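Local coordinates for Pcza361.24 (Amycolatopsis orientalis, PDB 3G2M), which is a glycopeptide N-methyltransferase that uses S-adenosyl-L-methionine, probably methylating an amine in glycopeptide antibiotic biosynthesis, at residues 28-34 and 244-248; 75-79 and 185-189; 145-151 and 175-181; 190-196 and 251-257. All blocks are in the same frame, centred on the assembly; numbering follows the deposited sequence.

Interaction 1: 28-34 and 244-248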
loop_
_atom_site.group_PDB
_atom_site.type_symbol
_atom_site.label_atom_id
_atom_site.label_comp_id
_atom_site.label_asym_id
_atom_site.label_seq_id
_atom_site.Cartn_x
_atom_site.Cartn_y
_atom_site.Cartn_z
ATOM N N PRO A 28 0.996 9.027 -19.454
ATOM C CA PRO A 28 0.529 8.053 -18.467
ATOM C C PRO A 28 1.568 6.962 -18.166
ATOM O O PRO A 28 2.751 7.136 -18.473
ATOM C CB PRO A 28 -0.709 7.452 -19.140
ATOM C CG PRO A 28 -0.431 7.563 -20.591
ATOM C CD PRO A 28 0.351 8.838 -20.767
ATOM N N VAL A 29 1.118 5.856 -17.569
ATOM C CA VAL A 29 1.997 4.746 -17.179
ATOM C C VAL A 29 2.527 3.988 -18.397
ATOM O O VAL A 29 1.770 3.554 -19.264
ATOM C CB VAL A 29 1.312 3.777 -16.171
ATOM C CG1 VAL A 29 2.226 2.605 -15.830
ATOM C CG2 VAL A 29 0.917 4.519 -14.901
ATOM N N ARG A 30 3.844 3.820 -18.420
ATOM C CA ARG A 30 4.580 3.327 -19.577
ATOM C C ARG A 30 5.009 1.869 -19.375
ATOM O O ARG A 30 6.199 1.578 -19.214
ATOM C CB ARG A 30 5.798 4.233 -19.759
ATOM C CG ARG A 30 6.424 4.252 -21.122
ATOM C CD ARG A 30 7.644 5.149 -21.088
ATOM N NE ARG A 30 8.811 4.518 -21.704
ATOM C CZ ARG A 30 10.048 5.009 -21.642
ATOM N NH1 ARG A 30 10.289 6.145 -20.990
ATOM N NH2 ARG A 30 11.047 4.363 -22.231
ATOM N N THR A 31 4.038 0.957 -19.397
ATOM C CA THR A 31 4.271 -0.454 -19.054
ATOM C C THR A 31 5.222 -1.160 -20.030
ATOM O O THR A 31 5.249 -0.824 -21.217
ATOM C CB THR A 31 2.938 -1.258 -18.924
ATOM O OG1 THR A 31 2.401 -1.541 -20.221
ATOM C CG2 THR A 31 1.909 -0.489 -18.103
ATOM N N PRO A 32 6.014 -2.134 -19.528
ATOM C CA PRO A 32 6.941 -2.897 -20.362
ATOM C C PRO A 32 6.314 -3.418 -21.659
ATOM O O PRO A 32 6.927 -3.303 -22.721
ATOM C CB PRO A 32 7.344 -4.064 -19.452
ATOM C CG PRO A 32 7.255 -3.505 -18.086
ATOM C CD PRO A 32 6.089 -2.552 -18.115
ATOM N N HIS A 33 5.107 -3.976 -21.575
ATOM C CA HIS A 33 4.422 -4.489 -22.759
ATOM C C HIS A 33 3.959 -3.369 -23.704
ATOM O O HIS A 33 4.023 -3.526 -24.926
ATOM C CB HIS A 33 3.247 -5.397 -22.384
ATOM C CG HIS A 33 2.655 -6.120 -23.555
ATOM N ND1 HIS A 33 1.678 -5.567 -24.355
ATOM C CD2 HIS A 33 2.920 -7.341 -24.075
ATOM C CE1 HIS A 33 1.363 -6.419 -25.315
ATOM N NE2 HIS A 33 2.101 -7.505 -25.166
ATOM N N ALA A 34 3.497 -2.255 -23.134
ATOM C CA ALA A 34 3.096 -1.085 -23.923
ATOM C C ALA A 34 4.266 -0.516 -24.725
ATOM O O ALA A 34 4.110 -0.202 -25.903
ATOM C CB ALA A 34 2.482 -0.007 -23.032
ATOM N N VAL A 244 -3.064 2.261 -27.015
ATOM C CA VAL A 244 -2.678 1.362 -25.934
ATOM C C VAL A 244 -3.041 2.039 -24.613
ATOM O O VAL A 244 -2.520 3.111 -24.290
ATOM C CB VAL A 244 -1.172 1.013 -25.988
ATOM C CG1 VAL A 244 -0.818 -0.041 -24.937
ATOM C CG2 VAL A 244 -0.787 0.518 -27.374
ATOM N N CYS A 245 -3.958 1.419 -23.872
ATOM C CA CYS A 245 -4.453 1.975 -22.616
ATOM C C CYS A 245 -3.801 1.273 -21.432
ATOM O O CYS A 245 -3.821 0.047 -21.350
ATOM C CB CYS A 245 -5.976 1.833 -22.527
ATOM S SG CYS A 245 -6.892 2.555 -23.906
ATOM N N THR A 246 -3.220 2.054 -20.521
ATOM C CA THR A 246 -2.581 1.501 -19.329
ATOM C C THR A 246 -3.152 2.121 -18.060
ATOM O O THR A 246 -3.723 3.212 -18.093
ATOM C CB THR A 246 -1.041 1.689 -19.331
ATOM O OG1 THR A 246 -0.724 3.086 -19.258
ATOM C CG2 THR A 246 -0.403 1.067 -20.580
ATOM N N HIS A 247 -3.004 1.413 -16.944
ATOM C CA HIS A 247 -3.402 1.948 -15.645
ATOM C C HIS A 247 -2.773 1.161 -14.508
ATOM O O HIS A 247 -2.535 -0.040 -14.634
ATOM C CB HIS A 247 -4.927 1.968 -15.490
ATOM C CG HIS A 247 -5.390 2.732 -14.289
ATOM N ND1 HIS A 247 -5.447 4.109 -14.261
ATOM C CD2 HIS A 247 -5.796 2.312 -13.069
ATOM C CE1 HIS A 247 -5.879 4.505 -13.076
ATOM N NE2 HIS A 247 -6.099 3.433 -12.335
ATOM N N ARG A 248 -2.494 1.858 -13.407
ATOM C CA ARG A 248 -1.999 1.240 -12.185
ATOM C C ARG A 248 -2.912 1.612 -11.032
ATOM O O ARG A 248 -3.260 2.783 -10.863
ATOM C CB ARG A 248 -0.559 1.671 -11.889
ATOM C CG ARG A 248 0.471 1.010 -12.787
ATOM C CD ARG A 248 1.895 1.276 -12.314
ATOM N NE ARG A 248 2.854 0.590 -13.177
ATOM C CZ ARG A 248 4.163 0.832 -13.215
ATOM N NH1 ARG A 248 4.707 1.756 -12.430
ATOM N NH2 ARG A 248 4.930 0.143 -14.056
HETATM O O HOH W 1 -1.539 5.036 -17.183
#
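The backbones of Val29 and Thr246 pass 6.0 Å apart (CA to CA) where the N-terminal segment runs past strand 244-252 and turns into helix 32-40, so that a loop and an N-capped helix start lie against a small three-stranded sheet. Thr246 OG1 gives a short hydrogen bond of 2.5 Å to Val29 O, arriving in the carbonyl plane on a lone pair. Its hydroxyl, placed between the backbone N and the carbonyl carbon (chi1 65°), also accepts from a water 3.0 Å from OG1, and that water accepts from Val29 N. Thr246 CG2 meets Thr31 CG2 tip to tip at 3.7 Å, while Ala34 CB touches both Thr246 CG2 and Val244 CG1. Thr31 OG1 caps the helix by accepting from Ala34 N and is bonded to Thr231 on strand 219-234. Arg248, salt-bridged to Glu229, runs across Val29 at about a right angle, and Val29 CG1 lies over one face of its guanidinium, toward the rim, 3.4 Å from Arg248 NE.

Interaction 2: 75-79 and 185-189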
loop_
_atom_site.group_PDB
_atom_site.type_symbol
_atom_site.label_atom_id
_atom_site.label_comp_id
_atom_site.label_asym_id
_atom_site.label_seq_id
_atom_site.Cartn_x
_atom_site.Cartn_y
_atom_site.Cartn_z
ATOM N N PHE A 75 -23.688 -9.809 -1.752
ATOM C CA PHE A 75 -24.043 -8.885 -0.680
ATOM C C PHE A 75 -25.402 -9.261 -0.091
ATOM O O PHE A 75 -25.535 -9.385 1.125
ATOM C CB PHE A 75 -24.030 -7.434 -1.166
ATOM C CG PHE A 75 -22.653 -6.798 -1.170
ATOM C CD1 PHE A 75 -22.009 -6.483 0.025
ATOM C CD2 PHE A 75 -22.013 -6.505 -2.367
ATOM C CE1 PHE A 75 -20.741 -5.894 0.024
ATOM C CE2 PHE A 75 -20.741 -5.910 -2.376
ATOM C CZ PHE A 75 -20.114 -5.601 -1.178
ATOM N N ALA A 76 -26.389 -9.477 -0.960
ATOM C CA ALA A 76 -27.733 -9.891 -0.536
ATOM C C ALA A 76 -27.724 -11.216 0.230
ATOM O O ALA A 76 -28.372 -11.337 1.271
ATOM C CB ALA A 76 -28.665 -9.970 -1.730
ATOM N N THR A 77 -26.980 -12.196 -0.286
ATOM C CA THR A 77 -26.857 -13.517 0.334
ATOM C C THR A 77 -26.286 -13.441 1.752
ATOM O O THR A 77 -26.784 -14.104 2.666
ATOM C CB THR A 77 -25.981 -14.458 -0.535
ATOM O OG1 THR A 77 -26.606 -14.650 -1.811
ATOM C CG2 THR A 77 -25.783 -15.815 0.132
ATOM N N ARG A 78 -25.251 -12.624 1.925
ATOM C CA ARG A 78 -24.524 -12.537 3.193
ATOM C C ARG A 78 -25.208 -11.653 4.235
ATOM O O ARG A 78 -24.964 -11.808 5.433
ATOM C CB ARG A 78 -23.076 -12.078 2.960
ATOM C CG ARG A 78 -22.238 -13.051 2.127
ATOM C CD ARG A 78 -22.040 -14.376 2.835
ATOM N NE ARG A 78 -22.054 -15.496 1.901
ATOM C CZ ARG A 78 -22.193 -16.774 2.253
ATOM N NH1 ARG A 78 -22.322 -17.115 3.531
ATOM N NH2 ARG A 78 -22.203 -17.717 1.321
ATOM N N THR A 79 -26.064 -10.736 3.781
ATOM C CA THR A 79 -26.796 -9.847 4.687
ATOM C C THR A 79 -27.846 -10.605 5.487
ATOM O O THR A 79 -27.929 -10.453 6.709
ATOM C CB THR A 79 -27.501 -8.698 3.935
ATOM O OG1 THR A 79 -28.182 -9.227 2.787
ATOM C CG2 THR A 79 -26.497 -7.632 3.501
ATOM N N LYS A 185 -24.428 -4.535 10.568
ATOM C CA LYS A 185 -23.259 -5.122 9.912
ATOM C C LYS A 185 -22.640 -4.291 8.782
ATOM O O LYS A 185 -23.333 -3.583 8.038
ATOM C CB LYS A 185 -23.498 -6.582 9.490
ATOM C CG LYS A 185 -24.686 -6.853 8.583
ATOM C CD LYS A 185 -25.097 -8.343 8.663
ATOM C CE LYS A 185 -23.893 -9.290 8.514
ATOM N NZ LYS A 185 -24.250 -10.717 8.796
ATOM N N PHE A 186 -21.315 -4.381 8.705
ATOM C CA PHE A 186 -20.511 -3.739 7.679
ATOM C C PHE A 186 -20.064 -4.826 6.711
ATOM O O PHE A 186 -19.351 -5.752 7.096
ATOM C CB PHE A 186 -19.301 -3.052 8.334
ATOM C CG PHE A 186 -18.417 -2.290 7.377
ATOM C CD1 PHE A 186 -18.903 -1.810 6.155
ATOM C CD2 PHE A 186 -17.093 -2.007 7.726
ATOM C CE1 PHE A 186 -18.081 -1.099 5.288
ATOM C CE2 PHE A 186 -16.264 -1.281 6.865
ATOM C CZ PHE A 186 -16.752 -0.833 5.649
ATOM N N LEU A 187 -20.509 -4.727 5.463
ATOM C CA LEU A 187 -20.167 -5.722 4.447
ATOM C C LEU A 187 -19.238 -5.119 3.421
ATOM O O LEU A 187 -19.487 -4.021 2.923
ATOM C CB LEU A 187 -21.419 -6.252 3.735
ATOM C CG LEU A 187 -22.503 -7.097 4.419
ATOM C CD1 LEU A 187 -21.986 -8.442 4.860
ATOM C CD2 LEU A 187 -23.164 -6.395 5.581
ATOM N N LEU A 188 -18.173 -5.846 3.101
ATOM C CA LEU A 188 -17.213 -5.401 2.099
ATOM C C LEU A 188 -16.953 -6.505 1.077
ATOM O O LEU A 188 -16.870 -7.676 1.434
ATOM C CB LEU A 188 -15.878 -5.009 2.753
ATOM C CG LEU A 188 -15.795 -4.167 4.029
ATOM C CD1 LEU A 188 -15.875 -5.038 5.276
ATOM C CD2 LEU A 188 -14.468 -3.391 4.033
ATOM N N SER A 189 -16.850 -6.134 -0.194
ATOM C CA SER A 189 -16.252 -7.026 -1.177
ATOM C C SER A 189 -14.818 -6.576 -1.403
ATOM O O SER A 189 -14.525 -5.378 -1.337
ATOM C CB SER A 189 -17.033 -7.035 -2.486
ATOM O OG SER A 189 -16.923 -5.799 -3.165
#
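Phe75 meets Leu187 and Ser189 where helix 69-79 packs on strand 184-191 of the central sheet of a Rossmann-like, class I methyltransferase fold. The two short axes approach to 9.7 Å and run roughly antiparallel, their directions 148° apart. Phe75 CG lies beside its backbone N, anti to the carbonyl carbon (chi1 -83°), which swings the ring over toward the strand; the Phe75 and Leu187 side chains slide past each other in opposite directions, with CD1 of the phenylalanine 3.8 Å from CB of the leucine. The ring tip continues to Ser189, CZ lying 3.6 Å from Ser189 CB. Farther down the helix, the Thr79 and Leu187 side chains cross at about a right angle, Thr79 CG2 lying 4.1 Å from Leu187 CD2. Polar groups border this apolar patch. Leu187 O sits at the Phe75 ring edge, near its plane. The Lys185 chain, bent at chi3, passes the end of the helix with NZ 3.6 Å from Arg78 O, and NZ forms its salt bridge with Glu288 on strand 284-290. Ser189 OG bonds to Glu71 OE2 and Ser158 N, and its side chain is about 4 Å from that of Ser157, a residue of the S-adenosyl-L-methionine site. Within the helix, the other branch of Thr79 turns back: OG1 donates to Ala76 O at 2.6 Å from above the carbonyl plane.

Interaction 3: 145-151 and 175-181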
loop_
_atom_site.group_PDB
_atom_site.type_symbol
_atom_site.label_atom_id
_atom_site.label_comp_id
_atom_site.label_asym_id
_atom_site.label_seq_id
_atom_site.Cartn_x
_atom_site.Cartn_y
_atom_site.Cartn_z
ATOM N N PHE A 145 -17.345 10.777 6.445
ATOM C CA PHE A 145 -18.738 11.193 6.248
ATOM C C PHE A 145 -19.486 11.217 7.574
ATOM O O PHE A 145 -19.071 10.588 8.552
ATOM C CB PHE A 145 -19.456 10.288 5.227
ATOM C CG PHE A 145 -19.546 8.841 5.646
ATOM C CD1 PHE A 145 -20.689 8.357 6.281
ATOM C CD2 PHE A 145 -18.491 7.962 5.411
ATOM C CE1 PHE A 145 -20.777 7.033 6.675
ATOM C CE2 PHE A 145 -18.575 6.632 5.798
ATOM C CZ PHE A 145 -19.715 6.168 6.443
ATOM N N ALA A 146 -20.604 11.938 7.588
ATOM C CA ALA A 146 -21.413 12.087 8.779
ATOM C C ALA A 146 -22.840 12.387 8.349
ATOM O O ALA A 146 -23.094 13.391 7.689
ATOM C CB ALA A 146 -20.867 13.212 9.643
ATOM N N LEU A 147 -23.752 11.496 8.716
ATOM C CA LEU A 147 -25.167 11.643 8.402
ATOM C C LEU A 147 -25.983 11.696 9.675
ATOM O O LEU A 147 -25.531 11.241 10.725
ATOM C CB LEU A 147 -25.652 10.467 7.544
ATOM C CG LEU A 147 -24.850 10.183 6.273
ATOM C CD1 LEU A 147 -25.314 8.906 5.608
ATOM C CD2 LEU A 147 -24.950 11.360 5.326
ATOM N N ASP A 148 -27.191 12.243 9.564
ATOM C CA ASP A 148 -28.142 12.275 10.670
ATOM C C ASP A 148 -28.999 10.998 10.653
ATOM O O ASP A 148 -30.228 11.039 10.784
ATOM C CB ASP A 148 -29.004 13.538 10.580
ATOM C CG ASP A 148 -29.843 13.768 11.826
ATOM O OD1 ASP A 148 -29.471 13.265 12.914
ATOM O OD2 ASP A 148 -30.885 14.447 11.710
ATOM N N LYS A 149 -28.327 9.863 10.482
ATOM C CA LYS A 149 -28.980 8.567 10.373
ATOM C C LYS A 149 -27.988 7.453 10.697
ATOM O O LYS A 149 -26.799 7.568 10.400
ATOM C CB LYS A 149 -29.539 8.383 8.954
ATOM C CG LYS A 149 -30.494 7.204 8.787
ATOM C CD LYS A 149 -31.377 7.379 7.557
ATOM C CE LYS A 149 -32.230 6.141 7.312
ATOM N NZ LYS A 149 -33.239 6.357 6.232
ATOM N N ARG A 150 -28.481 6.388 11.322
ATOM C CA ARG A 150 -27.706 5.150 11.476
ATOM C C ARG A 150 -28.394 4.021 10.711
ATOM O O ARG A 150 -29.562 4.140 10.360
ATOM C CB ARG A 150 -27.488 4.796 12.951
ATOM C CG ARG A 150 -26.513 5.732 13.645
ATOM C CD ARG A 150 -26.167 5.298 15.066
ATOM N NE ARG A 150 -25.811 6.466 15.868
ATOM C CZ ARG A 150 -24.606 6.724 16.368
ATOM N NH1 ARG A 150 -23.595 5.884 16.190
ATOM N NH2 ARG A 150 -24.418 7.831 17.072
ATOM N N PHE A 151 -27.662 2.945 10.434
ATOM C CA PHE A 151 -28.143 1.903 9.524
ATOM C C PHE A 151 -27.860 0.513 10.067
ATOM O O PHE A 151 -26.872 0.300 10.769
ATOM C CB PHE A 151 -27.485 2.044 8.143
ATOM C CG PHE A 151 -27.715 3.374 7.481
ATOM C CD1 PHE A 151 -28.673 3.508 6.489
ATOM C CD2 PHE A 151 -26.954 4.486 7.831
ATOM C CE1 PHE A 151 -28.891 4.731 5.865
ATOM C CE2 PHE A 151 -27.165 5.711 7.219
ATOM C CZ PHE A 151 -28.132 5.835 6.229
ATOM N N SER A 175 -15.795 6.076 10.579
ATOM C CA SER A 175 -17.057 6.623 10.079
ATOM C C SER A 175 -18.155 5.557 10.063
ATOM O O SER A 175 -19.257 5.788 10.559
ATOM C CB SER A 175 -16.880 7.238 8.689
ATOM O OG SER A 175 -16.041 8.391 8.723
ATOM N N VAL A 176 -17.844 4.388 9.505
ATOM C CA VAL A 176 -18.798 3.272 9.468
ATOM C C VAL A 176 -19.294 2.888 10.872
ATOM O O VAL A 176 -20.509 2.773 11.079
ATOM C CB VAL A 176 -18.239 2.040 8.709
ATOM C CG1 VAL A 176 -19.210 0.857 8.808
ATOM C CG2 VAL A 176 -17.990 2.382 7.245
ATOM N N ARG A 177 -18.372 2.710 11.827
ATOM C CA ARG A 177 -18.745 2.451 13.230
ATOM C C ARG A 177 -19.819 3.429 13.714
ATOM O O ARG A 177 -20.832 3.022 14.298
ATOM C CB ARG A 177 -17.522 2.536 14.161
ATOM C CG ARG A 177 -17.870 2.365 15.643
ATOM C CD ARG A 177 -16.769 2.841 16.578
ATOM N NE ARG A 177 -16.569 4.288 16.504
ATOM C CZ ARG A 177 -15.407 4.875 16.238
ATOM N NH1 ARG A 177 -14.311 4.144 16.036
ATOM N NH2 ARG A 177 -15.333 6.198 16.189
ATOM N N GLU A 178 -19.609 4.716 13.445
ATOM C CA GLU A 178 -20.526 5.753 13.930
ATOM C C GLU A 178 -21.908 5.702 13.274
ATOM O O GLU A 178 -22.844 6.331 13.766
ATOM C CB GLU A 178 -19.910 7.146 13.771
ATOM C CG GLU A 178 -18.670 7.386 14.636
ATOM C CD GLU A 178 -18.936 7.225 16.122
ATOM O OE1 GLU A 178 -19.990 7.678 16.606
ATOM O OE2 GLU A 178 -18.083 6.643 16.810
ATOM N N HIS A 179 -22.035 4.943 12.185
ATOM C CA HIS A 179 -23.279 4.897 11.403
ATOM C C HIS A 179 -24.003 3.558 11.467
ATOM O O HIS A 179 -25.049 3.382 10.843
ATOM C CB HIS A 179 -23.020 5.298 9.944
ATOM C CG HIS A 179 -22.773 6.760 9.763
ATOM N ND1 HIS A 179 -21.541 7.336 9.974
ATOM C CD2 HIS A 179 -23.604 7.766 9.409
ATOM C CE1 HIS A 179 -21.621 8.634 9.750
ATOM N NE2 HIS A 179 -22.862 8.921 9.402
ATOM N N LEU A 180 -23.444 2.617 12.219
ATOM C CA LEU A 180 -24.089 1.338 12.445
ATOM C C LEU A 180 -25.005 1.411 13.664
ATOM O O LEU A 180 -24.612 1.905 14.722
ATOM C CB LEU A 180 -23.051 0.232 12.661
ATOM C CG LEU A 180 -22.243 -0.305 11.478
ATOM C CD1 LEU A 180 -21.162 -1.246 11.994
ATOM C CD2 LEU A 180 -23.138 -1.013 10.468
ATOM N N GLU A 181 -26.224 0.912 13.501
ATOM C CA GLU A 181 -27.120 0.689 14.626
ATOM C C GLU A 181 -26.578 -0.488 15.443
ATOM O O GLU A 181 -25.772 -1.271 14.922
ATOM C CB GLU A 181 -28.536 0.406 14.119
ATOM C CG GLU A 181 -29.420 1.648 14.033
ATOM C CD GLU A 181 -30.656 1.462 13.161
ATOM O OE1 GLU A 181 -31.404 2.458 12.985
ATOM O OE2 GLU A 181 -30.884 0.336 12.651
#
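The His179 ring lies between the loop and its own helix: Phe145 CE1 stands 3.4 Å above one face, offset toward the rim, while Leu147 N and Ser175 O approach at the edge in the ring plane. The Phe145 ring is inclined to it by 37°, an oblique pair, and carries Ser175 CB over a face in a CH-pi contact, 3.8 Å from the ring centroid. This is part of the beta-alpha-beta crossover in the Rossmann-like sheet, in which strand 151-156 is followed by helix 166-179 and then by its neighbour, strand 184-191. Two bonds fix the imidazole: ND1 donates to Ser175 O at 2.8 Å, and NE2 accepts from Leu147 N, also at 2.8 Å. These directions put the proton on ND1 and use the NE2 lone pair to hold the loop. Phe145 packs on Leu87 and Leu89 of strand 86-89 and Leu110 of strand 107-111, and its side chain is about 5 Å from that of Met142 in the S-adenosyl-L-methionine site. At the far end the two segments form a short parallel bridge, Phe151 beside Leu180. Phe151 N donates to His179 O at 2.7 Å, and that carbonyl oxygen also lies in plane at the edge of the Phe151 ring. Glu181 N closes the bridge on Phe151 O at 2.9 Å, with an N-H...O angle of 172°.

Interaction 4: 190-196 and 251-257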
loop_
_atom_site.group_PDB
_atom_site.type_symbol
_atom_site.label_atom_id
_atom_site.label_comp_id
_atom_site.label_asym_id
_atom_site.label_seq_id
_atom_site.Cartn_x
_atom_site.Cartn_y
_atom_site.Cartn_z
ATOM N N LEU A 190 -13.927 -7.537 -1.641
ATOM C CA LEU A 190 -12.505 -7.259 -1.828
ATOM C C LEU A 190 -11.952 -8.196 -2.879
ATOM O O LEU A 190 -12.032 -9.414 -2.715
ATOM C CB LEU A 190 -11.724 -7.467 -0.519
ATOM C CG LEU A 190 -12.134 -6.632 0.710
ATOM C CD1 LEU A 190 -11.550 -7.204 1.995
ATOM C CD2 LEU A 190 -11.742 -5.179 0.545
ATOM N N ALA A 191 -11.386 -7.628 -3.940
ATOM C CA ALA A 191 -10.713 -8.413 -4.975
ATOM C C ALA A 191 -9.516 -9.168 -4.392
ATOM O O ALA A 191 -8.777 -8.625 -3.564
ATOM C CB ALA A 191 -10.279 -7.520 -6.120
HETATM N N MSE A 192 -9.339 -10.413 -4.840
HETATM C CA MSE A 192 -8.342 -11.333 -4.297
HETATM C C MSE A 192 -7.444 -11.836 -5.426
HETATM O O MSE A 192 -7.879 -12.617 -6.274
HETATM C CB MSE A 192 -9.022 -12.514 -3.573
HETATM C CG MSE A 192 -8.068 -13.578 -2.974
HETATM SE SE MSE A 192 -8.985 -15.116 -2.115
HETATM C CE MSE A 192 -9.820 -15.873 -3.698
ATOM N N SER A 193 -6.194 -11.377 -5.424
ATOM C CA SER A 193 -5.210 -11.769 -6.435
ATOM C C SER A 193 -4.760 -13.207 -6.228
ATOM O O SER A 193 -5.043 -13.809 -5.189
ATOM C CB SER A 193 -3.986 -10.861 -6.358
ATOM O OG SER A 193 -3.258 -11.118 -5.171
ATOM N N GLU A 194 -4.041 -13.747 -7.210
ATOM C CA GLU A 194 -3.452 -15.077 -7.072
ATOM C C GLU A 194 -2.515 -15.148 -5.861
ATOM O O GLU A 194 -2.583 -16.101 -5.090
ATOM C CB GLU A 194 -2.729 -15.507 -8.354
ATOM C CG GLU A 194 -2.473 -17.009 -8.422
ATOM C CD GLU A 194 -1.671 -17.441 -9.644
ATOM O OE1 GLU A 194 -1.661 -16.713 -10.666
ATOM O OE2 GLU A 194 -1.050 -18.524 -9.577
ATOM N N ALA A 195 -1.668 -14.130 -5.686
ATOM C CA ALA A 195 -0.743 -14.066 -4.546
ATOM C C ALA A 195 -1.467 -13.963 -3.212
ATOM O O ALA A 195 -1.023 -14.537 -2.219
ATOM C CB ALA A 195 0.244 -12.908 -4.703
ATOM N N ALA A 196 -2.581 -13.231 -3.195
ATOM C CA ALA A 196 -3.397 -13.091 -1.994
ATOM C C ALA A 196 -4.146 -14.382 -1.670
ATOM O O ALA A 196 -4.372 -14.693 -0.503
ATOM C CB ALA A 196 -4.369 -11.935 -2.137
ATOM N N LEU A 251 -4.150 -2.658 -5.070
ATOM C CA LEU A 251 -4.880 -3.893 -4.814
ATOM C C LEU A 251 -4.466 -4.458 -3.468
ATOM O O LEU A 251 -3.372 -5.004 -3.319
ATOM C CB LEU A 251 -4.687 -4.926 -5.940
ATOM C CG LEU A 251 -5.592 -6.171 -5.873
ATOM C CD1 LEU A 251 -7.064 -5.798 -6.027
ATOM C CD2 LEU A 251 -5.210 -7.188 -6.919
ATOM N N LEU A 252 -5.349 -4.309 -2.487
ATOM C CA LEU A 252 -5.090 -4.816 -1.158
ATOM C C LEU A 252 -5.467 -6.292 -1.081
ATOM O O LEU A 252 -6.467 -6.735 -1.681
ATOM C CB LEU A 252 -5.879 -4.016 -0.113
ATOM C CG LEU A 252 -5.544 -2.530 0.054
ATOM C CD1 LEU A 252 -6.758 -1.752 0.560
ATOM C CD2 LEU A 252 -4.348 -2.352 0.974
ATOM N N ALA A 253 -4.664 -7.051 -0.345
ATOM C CA ALA A 253 -5.017 -8.422 -0.006
ATOM C C ALA A 253 -6.218 -8.382 0.941
ATOM O O ALA A 253 -6.232 -7.573 1.865
ATOM C CB ALA A 253 -3.817 -9.120 0.658
ATOM N N PRO A 254 -7.256 -9.221 0.699
ATOM C CA PRO A 254 -8.393 -9.277 1.634
ATOM C C PRO A 254 -7.982 -9.456 3.099
ATOM O O PRO A 254 -8.571 -8.827 3.980
ATOM C CB PRO A 254 -9.194 -10.495 1.136
ATOM C CG PRO A 254 -8.902 -10.517 -0.344
ATOM C CD PRO A 254 -7.454 -10.117 -0.458
ATOM N N ASP A 255 -6.966 -10.281 3.358
ATOM C CA ASP A 255 -6.502 -10.519 4.733
ATOM C C ASP A 255 -5.898 -9.264 5.377
ATOM O O ASP A 255 -5.976 -9.098 6.598
ATOM C CB ASP A 255 -5.503 -11.690 4.799
ATOM C CG ASP A 255 -6.172 -13.058 4.604
ATOM O OD1 ASP A 255 -7.396 -13.183 4.818
ATOM O OD2 ASP A 255 -5.465 -14.016 4.225
ATOM N N GLN A 256 -5.309 -8.387 4.562
ATOM C CA GLN A 256 -4.792 -7.095 5.043
ATOM C C GLN A 256 -5.927 -6.169 5.520
ATOM O O GLN A 256 -5.835 -5.567 6.590
ATOM C CB GLN A 256 -3.937 -6.396 3.967
ATOM C CG GLN A 256 -3.549 -4.927 4.288
ATOM C CD GLN A 256 -2.593 -4.801 5.474
ATOM O OE1 GLN A 256 -1.816 -5.708 5.757
ATOM N NE2 GLN A 256 -2.642 -3.666 6.158
ATOM N N VAL A 257 -6.987 -6.058 4.723
ATOM C CA VAL A 257 -8.169 -5.274 5.119
ATOM C C VAL A 257 -8.812 -5.866 6.378
ATOM O O VAL A 257 -9.226 -5.127 7.272
ATOM C CB VAL A 257 -9.213 -5.161 3.975
ATOM C CG1 VAL A 257 -10.498 -4.440 4.449
ATOM C CG2 VAL A 257 -8.614 -4.447 2.769
HETATM O O HOH W 2 -8.796 -5.831 -2.505
HETATM O O HOH W 3 -5.701 -12.155 1.426
#
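Leu252 O and Ala191 O face each other across a water that donates to both, at 2.6 Å and 3.0 Å respectively. The water joins the end of strand 184-191, in the seven-stranded sheet of the Rossmann-like methyltransferase fold, to the exit of strand 244-252, in the three-stranded sheet, each running on into a helix. Around it the contact is apolar. Leu190 and Val257 meet tip to tip, Leu190 CD1 ending 3.7 Å from Val257 CB, and the same methyl rests on Pro254 CA. Pro254 presents its ring to Met192, a selenomethionine, whose CB lies 3.8 Å from Pro254 CG, the side chains crossing at about a right angle. Leu251 splits its methyls, CD1 3.6 Å from Ala191 CB and CD2 on Ser193 CB. Ser193 OG caps helix 194-197 by accepting from Ala196 N and bonds to Glu226. Ile161 of helix 158-161 covers Leu190 and Val257, Val285 of strand 284-290 backs Pro254, and His221 of the second subunit packs on Ser193 and Leu251.

Overall arrangement
Interactions 2 and 4 are the buried contacts; both use strand 184-191, and they meet through Leu188 CD2 and Val257 CG1. Interaction 2 packs a helix on the central sheet, whereas interaction 4 joins that strand's end to strand 244-252, whose other end takes part in interaction 1. Interactions 1 and 3 are only partly buried and lie on opposite sides of the chain's centre, their centres about 39 Å apart. Interaction 3 reaches interaction 2 through Val176 and Leu180 on Phe186 and Lys185. Hydrogen bonds run directly between the segments in 1 and 3, while interaction 4 is mostly apolar packing with a water bridging two carbonyl oxygens and interaction 2 relies on packing. Interactions 1 and 4 both touch the second subunit.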